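Local structure of kinesin-like protein (Caenorhabditis elegans, 5X3E) at residues A[96-99]-A[100-104]; A[143-146]-A[147-151]; A[262-266]-A[267-271]. The protein is a kinesin-6 motor protein, Zen4, that probably hydrolyses ATP to move along microtubules, crystallised here without nucleotide. All coordinates share one frame; numbering follows the deposited sequence.

Overall arrangement
The three contacts follow one another along the chain within the kinesin motor domain. Contact 1, on helix 93-109, and contact 2, on helix 141-152, have centres about 11 Å apart and meet where the Phe97 ring enters between Thr145 and Val148, with Phe97 CZ 3.5 Å from Val148 CG2. Contact 2 in turn touches contact 3, the entry to helix 267-281: their centres are about 10 Å apart, and Asp147 OD1 probably shares a hydrogen bond with Ser267 OG at 2.6 Å. Contacts 1 and 3 come no closer than about 10 Å between nearest atoms. Contact 1 also packs on strand 114-119, which leads into the likely P-loop containing Gly120, Gly125, Lys126 and Thr127.

Contact 1: residues A[96-99]-A[100-104]. With SO4 (sulfate ion), chain Q.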
loop_
_atom_site.group_PDB
_atom_site.type_symbol
_atom_site.label_atom_id
_atom_site.label_comp_id
_atom_site.label_asym_id
_atom_site.label_seq_id
_atom_site.Cartn_x
_atom_site.Cartn_y
_atom_site.Cartn_z
ATOM N N VAL A 96 -5.862 -8.816 12.340
ATOM C CA VAL A 96 -4.817 -8.499 11.372
ATOM C C VAL A 96 -4.662 -6.991 11.234
ATOM O O VAL A 96 -3.556 -6.454 11.335
ATOM C CB VAL A 96 -5.119 -9.154 10.014
ATOM C CG1 VAL A 96 -4.154 -8.635 8.950
ATOM C CG2 VAL A 96 -5.012 -10.655 10.127
ATOM N N PHE A 97 -5.779 -6.285 11.035
ATOM C CA PHE A 97 -5.731 -4.849 10.772
ATOM C C PHE A 97 -5.031 -4.088 11.898
ATOM O O PHE A 97 -4.180 -3.228 11.640
ATOM C CB PHE A 97 -7.147 -4.316 10.561
ATOM C CG PHE A 97 -7.235 -2.823 10.564
ATOM C CD1 PHE A 97 -6.684 -2.084 9.530
ATOM C CD2 PHE A 97 -7.863 -2.156 11.603
ATOM C CE1 PHE A 97 -6.760 -0.701 9.529
ATOM C CE2 PHE A 97 -7.945 -0.778 11.608
ATOM C CZ PHE A 97 -7.395 -0.049 10.570
ATOM N N GLU A 98 -5.379 -4.380 13.153
ATOM C CA GLU A 98 -4.751 -3.666 14.263
ATOM C C GLU A 98 -3.259 -3.971 14.357
ATOM O O GLU A 98 -2.456 -3.083 14.658
ATOM C CB GLU A 98 -5.445 -4.004 15.580
ATOM C CG GLU A 98 -6.917 -3.644 15.618
ATOM C CD GLU A 98 -7.493 -3.763 17.011
ATOM O OE1 GLU A 98 -6.708 -3.676 17.981
ATOM O OE2 GLU A 98 -8.724 -3.946 17.136
ATOM N N ARG A 99 -2.875 -5.224 14.126
ATOM C CA ARG A 99 -1.483 -5.640 14.246
ATOM C C ARG A 99 -0.645 -5.242 13.033
ATOM O O ARG A 99 0.587 -5.187 13.128
ATOM C CB ARG A 99 -1.441 -7.157 14.478
ATOM C CG ARG A 99 -0.070 -7.751 14.747
ATOM C CD ARG A 99 0.697 -6.949 15.767
ATOM N NE ARG A 99 2.053 -7.458 15.943
ATOM C CZ ARG A 99 3.064 -7.191 15.123
ATOM N NH1 ARG A 99 2.873 -6.422 14.057
ATOM N NH2 ARG A 99 4.268 -7.693 15.365
ATOM N N THR A 100 -1.291 -4.924 11.916
ATOM C CA THR A 100 -0.633 -4.679 10.643
ATOM C C THR A 100 -0.671 -3.221 10.200
ATOM O O THR A 100 0.275 -2.762 9.554
ATOM C CB THR A 100 -1.271 -5.582 9.571
ATOM O OG1 THR A 100 -0.759 -6.913 9.706
ATOM C CG2 THR A 100 -1.007 -5.118 8.198
ATOM N N SER A 101 -1.712 -2.464 10.569
ATOM C CA SER A 101 -1.947 -1.152 9.979
ATOM C C SER A 101 -2.033 0.010 10.963
ATOM O O SER A 101 -1.799 1.151 10.550
ATOM C CB SER A 101 -3.242 -1.171 9.157
ATOM O OG SER A 101 -3.240 -2.253 8.248
ATOM N N VAL A 102 -2.352 -0.232 12.238
ATOM C CA VAL A 102 -2.626 0.882 13.146
ATOM C C VAL A 102 -1.370 1.717 13.361
ATOM O O VAL A 102 -1.428 2.954 13.395
ATOM C CB VAL A 102 -3.217 0.367 14.475
ATOM C CG1 VAL A 102 -3.092 1.416 15.574
ATOM C CG2 VAL A 102 -4.677 -0.002 14.288
ATOM N N ASP A 103 -0.210 1.067 13.486
ATOM C CA ASP A 103 1.026 1.824 13.678
ATOM C C ASP A 103 1.438 2.565 12.408
ATOM O O ASP A 103 2.129 3.587 12.486
ATOM C CB ASP A 103 2.152 0.902 14.158
ATOM C CG ASP A 103 2.543 -0.146 13.127
ATOM O OD1 ASP A 103 3.689 -0.640 13.188
ATOM O OD2 ASP A 103 1.715 -0.465 12.247
ATOM N N LEU A 104 1.034 2.071 11.236
ATOM C CA LEU A 104 1.300 2.814 10.007
ATOM C C LEU A 104 0.424 4.055 9.924
ATOM O O LEU A 104 0.880 5.114 9.477
ATOM C CB LEU A 104 1.081 1.924 8.782
ATOM C CG LEU A 104 1.783 0.565 8.796
ATOM C CD1 LEU A 104 1.638 -0.141 7.451
ATOM C CD2 LEU A 104 3.245 0.706 9.205
HETATM S S SO4 Q . 1.443 -9.164 19.275
HETATM O O1 SO4 Q . 0.435 -9.351 18.232
HETATM O O2 SO4 Q . 1.195 -10.105 20.365
HETATM O O3 SO4 Q . 2.780 -9.387 18.723
HETATM O O4 SO4 Q . 1.356 -7.801 19.793
#
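Phe97 and Ser101 meet one turn apart on helix 93-109 through both backbone and side chain. In the backbone, Ser101 N donates to Phe97 O at 2.8 Å with an N-H...O angle of 144°. Thr100 N is held less firmly: its weak bond to Val96 O is strongly bent, at 121°, and a second, longer weak one runs to Phe97 O. Beyond this turn the helix is kinked, since the amides of Asp103 and Leu104 have no bond to the preceding turn.

Side-chain contacts follow the same one-turn spacing. With CG anti to the backbone N (chi1 168°), the Phe97 ring is placed so that its CE1 comes within 3.6 Å of Ser101 CB, which approaches the ring obliquely. Val102 CG2 also reaches the ring at a slant, 4.3 Å from Phe97 CE2, and rests closer on the main chain, 3.7 Å from Glu98 CA. Val96 and Thr100 stand side by side and point the same way, CG1 of the valine lying 3.9 Å from OG1 of the threonine. Thr100 continues onto Leu116 and Val408 of the neighbouring parallel strands.

The sulfate is met by Arg99, whose chain bends at chi2. Its NE makes two weak hydrogen bonds to this ion, 3.4 Å to O1 and 3.5 Å to O3, and the sulfur lies in the guanidinium plane at its edge. The firmer partner is Glu37, which forms a salt bridge with NH2, while Asp103 pairs separately with Arg406.

The chemistry thus combines two kinds of attachment: Phe97, Thr100 and Ser101 pack on helix 141-152 and strands 114-119 and 404-411, while Arg99 and Asp103 make salt bridges to Glu37 and Arg406. Glu37 probably offsets the arginine's charge in part, and the sulfate, probably from the crystallisation liquor, touches it loosely.

Contact 2: residues A[143-146]-A[147-151]; sequences PRTL and DVIFN
Asp147 N donates to Pro143 O at 2.8 Å, one of four successive i to i+4 bonds that join 143-146 to 147-151. Val148 N and Ile149 N bind Arg144 O and Thr145 O in the same way, and Phe150 N reaches Leu146 O at 3.1 Å in a nearly straight bond of 172°; Asn151 N to Asp147 O continues the run. The Leu146 carbonyl oxygen also lies in the plane of the Phe150 ring, at its edge, 3.1 Å from CD2.

Side-chain polar groups find their mates mostly elsewhere. Thr145 OG1 bonds to Leu141 O, which leaves its methyl CG2 to meet Ile149 CD1 at 3.6 Å. Arg144 forms a salt bridge with Glu202 and donates to the carbonyls of Thr139 and Glu136. Buried Asp147 is satisfied at both oxygens, OD1 by Arg199 and Ser267, OD2 by the amide of Glu202. With an alanine here, Arg199 would probably lose this partner for its charge, and the Ser267 hydroxyl and Glu202 amide an acceptor.

Regular backbone bonding inside, with side chains packed on helices 93-109 and 267-281 and on strand 296-307, is typical of a helix against the central sheet of the kinesin motor, a P-loop NTPase fold.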
loop_
_atom_site.group_PDB
_atom_site.type_symbol
_atom_site.label_atom_id
_atom_site.label_comp_id
_atom_site.label_asym_id
_atom_site.label_seq_id
_atom_site.Cartn_x
_atom_site.Cartn_y
_atom_site.Cartn_z
ATOM N N PRO A 143 -9.895 -0.933 3.191
ATOM C CA PRO A 143 -11.052 -0.119 3.604
ATOM C C PRO A 143 -11.010 0.266 5.070
ATOM O O PRO A 143 -11.370 1.400 5.415
ATOM C CB PRO A 143 -12.251 -1.022 3.282
ATOM C CG PRO A 143 -11.729 -2.036 2.316
ATOM C CD PRO A 143 -10.320 -2.268 2.732
ATOM N N ARG A 144 -10.558 -0.640 5.945
ATOM C CA ARG A 144 -10.426 -0.297 7.358
ATOM C C ARG A 144 -9.423 0.830 7.554
ATOM O O ARG A 144 -9.640 1.727 8.379
ATOM C CB ARG A 144 -10.015 -1.526 8.171
ATOM C CG ARG A 144 -11.032 -2.655 8.158
ATOM C CD ARG A 144 -10.545 -3.836 8.979
ATOM N NE ARG A 144 -11.404 -5.002 8.800
ATOM C CZ ARG A 144 -12.410 -5.315 9.609
ATOM N NH1 ARG A 144 -12.674 -4.553 10.662
ATOM N NH2 ARG A 144 -13.148 -6.392 9.369
ATOM N N THR A 145 -8.304 0.783 6.827
ATOM C CA THR A 145 -7.333 1.869 6.891
ATOM C C THR A 145 -7.961 3.188 6.454
ATOM O O THR A 145 -7.794 4.218 7.118
ATOM C CB THR A 145 -6.110 1.541 6.034
ATOM O OG1 THR A 145 -5.419 0.419 6.594
ATOM C CG2 THR A 145 -5.171 2.730 6.003
ATOM N N LEU A 146 -8.687 3.180 5.333
ATOM C CA LEU A 146 -9.374 4.393 4.898
ATOM C C LEU A 146 -10.360 4.877 5.951
ATOM O O LEU A 146 -10.453 6.082 6.217
ATOM C CB LEU A 146 -10.098 4.152 3.574
ATOM C CG LEU A 146 -9.248 3.931 2.324
ATOM C CD1 LEU A 146 -10.126 3.420 1.179
ATOM C CD2 LEU A 146 -8.521 5.223 1.942
ATOM N N ASP A 147 -11.120 3.952 6.546
ATOM C CA ASP A 147 -12.050 4.313 7.614
ATOM C C ASP A 147 -11.327 5.003 8.762
ATOM O O ASP A 147 -11.699 6.107 9.175
ATOM C CB ASP A 147 -12.769 3.062 8.128
ATOM C CG ASP A 147 -13.864 2.587 7.198
ATOM O OD1 ASP A 147 -14.468 3.431 6.502
ATOM O OD2 ASP A 147 -14.123 1.364 7.175
ATOM N N VAL A 148 -10.283 4.362 9.286
ATOM C CA VAL A 148 -9.607 4.865 10.474
ATOM C C VAL A 148 -8.918 6.196 10.191
ATOM O O VAL A 148 -8.919 7.097 11.042
ATOM C CB VAL A 148 -8.628 3.803 10.999
ATOM C CG1 VAL A 148 -7.740 4.383 12.070
ATOM C CG2 VAL A 148 -9.410 2.615 11.537
ATOM N N ILE A 149 -8.300 6.336 9.011
ATOM C CA ILE A 149 -7.690 7.612 8.637
ATOM C C ILE A 149 -8.720 8.731 8.711
ATOM O O ILE A 149 -8.519 9.742 9.395
ATOM C CB ILE A 149 -7.049 7.528 7.236
ATOM C CG1 ILE A 149 -5.750 6.721 7.280
ATOM C CG2 ILE A 149 -6.772 8.924 6.670
ATOM C CD1 ILE A 149 -5.253 6.322 5.908
ATOM N N PHE A 150 -9.846 8.564 8.015
ATOM C CA PHE A 150 -10.858 9.616 8.007
ATOM C C PHE A 150 -11.491 9.809 9.376
ATOM O O PHE A 150 -11.938 10.915 9.694
ATOM C CB PHE A 150 -11.922 9.309 6.959
ATOM C CG PHE A 150 -11.507 9.669 5.570
ATOM C CD1 PHE A 150 -11.681 10.959 5.099
ATOM C CD2 PHE A 150 -10.918 8.733 4.744
ATOM C CE1 PHE A 150 -11.292 11.302 3.826
ATOM C CE2 PHE A 150 -10.523 9.068 3.467
ATOM C CZ PHE A 150 -10.712 10.356 3.006
ATOM N N ASN A 151 -11.539 8.756 10.197
ATOM C CA ASN A 151 -11.999 8.913 11.573
ATOM C C ASN A 151 -11.019 9.725 12.411
ATOM O O ASN A 151 -11.436 10.459 13.313
ATOM C CB ASN A 151 -12.217 7.546 12.222
ATOM C CG ASN A 151 -13.332 6.767 11.568
ATOM O OD1 ASN A 151 -14.150 7.330 10.839
ATOM N ND2 ASN A 151 -13.377 5.463 11.829
#

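Contact 3: residues A[262-266]-A[267-271]; sequences VEVSS and SEEAL. With SO4 (sulfate ion), chain I; SO4 (sulfate ion), chain F.
Ser266 OG caps the amide of Glu269 at the start of helix 267-281, and Val264 packs against the same turn. Ser266 is the N-cap. Its OG sits between the backbone N and the carbonyl carbon (chi1 69°), a rotation that turns the oxygen over the first helical turn, where it accepts from Glu269 N at 3.0 Å. The carbonyl of the same serine takes Ala270 N at 2.9 Å, the first i to i+4 bond of the helix.

The Glu269 side chain reaches back past the N-cap. Extended beyond CG, it runs toward the incoming strand, and OE2 receives Ser265 N at 2.7 Å on its anti side, 18° out of the carboxylate plane. The amide used belongs to the residue before the N-cap, so the pairing resembles a capping box without meeting its strict definition. OE1 is engaged by Lys159 and Arg189.

Val264 directs its side chain at the helix. CG1 lies against the backbone at Ala270 CA, 3.6 Å away, and also meets Glu269 CG, while CG2 faces Ala270 CB at 4.0 Å. The turn thereby folds the helix back over strand 262-264, the two axes running at 148° to each other and approaching to 8.1 Å. Val264 also touches Phe150 and the adjoining strand 213-225.

Two sulfate ions, probably from the crystallisation liquor, lie nearby: O2 of one accepts from Glu263 N at 2.7 Å, and the other is bound weakly by Ser265 OG.

The chemistry implies a helix start secured from both directions, its early amide capped by a serine hydroxyl and the approaching loop amide held by a carboxylate. That carboxylate, close to the positive end of the helix dipole and bridged by a lysine and an arginine, is likely to be stabilised in its charged form.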
loop_
_atom_site.group_PDB
_atom_site.type_symbol
_atom_site.label_atom_id
_atom_site.label_comp_id
_atom_site.label_asym_id
_atom_site.label_seq_id
_atom_site.Cartn_x
_atom_site.Cartn_y
_atom_site.Cartn_z
ATOM N N VAL A 262 -6.134 12.037 -6.869
ATOM C CA VAL A 262 -7.580 12.225 -6.799
ATOM C C VAL A 262 -7.958 12.604 -5.373
ATOM O O VAL A 262 -7.697 11.847 -4.428
ATOM C CB VAL A 262 -8.331 10.960 -7.246
ATOM C CG1 VAL A 262 -9.828 11.160 -7.101
ATOM C CG2 VAL A 262 -7.966 10.593 -8.688
ATOM N N GLU A 263 -8.581 13.768 -5.218
ATOM C CA GLU A 263 -8.990 14.235 -3.903
ATOM C C GLU A 263 -10.252 13.516 -3.461
ATOM O O GLU A 263 -11.215 13.402 -4.225
ATOM C CB GLU A 263 -9.218 15.743 -3.900
ATOM C CG GLU A 263 -9.425 16.304 -2.504
ATOM C CD GLU A 263 -9.402 17.813 -2.481
ATOM O OE1 GLU A 263 -9.110 18.378 -1.407
ATOM O OE2 GLU A 263 -9.663 18.432 -3.536
ATOM N N VAL A 264 -10.233 13.012 -2.231
ATOM C CA VAL A 264 -11.344 12.269 -1.657
ATOM C C VAL A 264 -11.678 12.886 -0.306
ATOM O O VAL A 264 -10.774 13.212 0.475
ATOM C CB VAL A 264 -11.019 10.766 -1.527
ATOM C CG1 VAL A 264 -11.057 10.116 -2.898
ATOM C CG2 VAL A 264 -9.649 10.559 -0.890
ATOM N N SER A 265 -12.970 13.074 -0.047
ATOM C CA SER A 265 -13.435 13.713 1.172
ATOM C C SER A 265 -13.886 12.724 2.236
ATOM O O SER A 265 -14.130 13.136 3.374
ATOM C CB SER A 265 -14.592 14.669 0.855
ATOM O OG SER A 265 -14.134 15.780 0.110
ATOM N N SER A 266 -14.003 11.443 1.901
ATOM C CA SER A 266 -14.484 10.466 2.865
ATOM C C SER A 266 -13.955 9.083 2.513
ATOM O O SER A 266 -13.549 8.818 1.377
ATOM C CB SER A 266 -16.017 10.461 2.927
ATOM O OG SER A 266 -16.580 9.932 1.739
ATOM N N SER A 267 -13.965 8.204 3.522
ATOM C CA SER A 267 -13.632 6.798 3.312
ATOM C C SER A 267 -14.488 6.217 2.201
ATOM O O SER A 267 -14.007 5.452 1.355
ATOM C CB SER A 267 -13.838 6.018 4.612
ATOM O OG SER A 267 -13.331 4.703 4.508
ATOM N N GLU A 268 -15.766 6.593 2.188
ATOM C CA GLU A 268 -16.682 6.164 1.141
ATOM C C GLU A 268 -16.232 6.629 -0.237
ATOM O O GLU A 268 -16.168 5.833 -1.179
ATOM C CB GLU A 268 -18.076 6.702 1.459
ATOM C CG GLU A 268 -19.111 6.323 0.444
ATOM C CD GLU A 268 -19.266 4.834 0.302
ATOM O OE1 GLU A 268 -19.082 4.096 1.295
ATOM O OE2 GLU A 268 -19.575 4.390 -0.823
ATOM N N GLU A 269 -15.899 7.914 -0.372
ATOM C CA GLU A 269 -15.472 8.428 -1.669
ATOM C C GLU A 269 -14.164 7.780 -2.112
ATOM O O GLU A 269 -13.981 7.486 -3.300
ATOM C CB GLU A 269 -15.350 9.952 -1.611
ATOM C CG GLU A 269 -14.958 10.600 -2.919
ATOM C CD GLU A 269 -15.246 12.088 -2.938
ATOM O OE1 GLU A 269 -15.857 12.564 -3.920
ATOM O OE2 GLU A 269 -14.869 12.780 -1.968
ATOM N N ALA A 270 -13.249 7.542 -1.167
ATOM C CA ALA A 270 -11.975 6.911 -1.500
ATOM C C ALA A 270 -12.186 5.502 -2.030
ATOM O O ALA A 270 -11.499 5.068 -2.962
ATOM C CB ALA A 270 -11.062 6.889 -0.272
ATOM N N LEU A 271 -13.128 4.769 -1.437
ATOM C CA LEU A 271 -13.435 3.427 -1.912
ATOM C C LEU A 271 -14.082 3.448 -3.288
ATOM O O LEU A 271 -13.876 2.517 -4.073
ATOM C CB LEU A 271 -14.343 2.718 -0.913
ATOM C CG LEU A 271 -13.614 2.135 0.293
ATOM C CD1 LEU A 271 -14.605 1.698 1.361
ATOM C CD2 LEU A 271 -12.750 0.967 -0.151
HETATM S S SO4 I . -9.498 15.684 -8.275
HETATM O O1 SO4 I . -10.201 16.955 -8.119
HETATM O O2 SO4 I . -10.048 14.720 -7.329
HETATM O O3 SO4 I . -9.697 15.188 -9.634
HETATM O O4 SO4 I . -8.071 15.879 -8.017
HETATM S S SO4 F . -16.342 19.038 -0.620
HETATM O O1 SO4 F . -17.562 19.836 -0.602
HETATM O O2 SO4 F . -16.144 18.394 0.673
HETATM O O3 SO4 F . -16.463 18.025 -1.666
HETATM O O4 SO4 F . -15.211 19.917 -0.893
#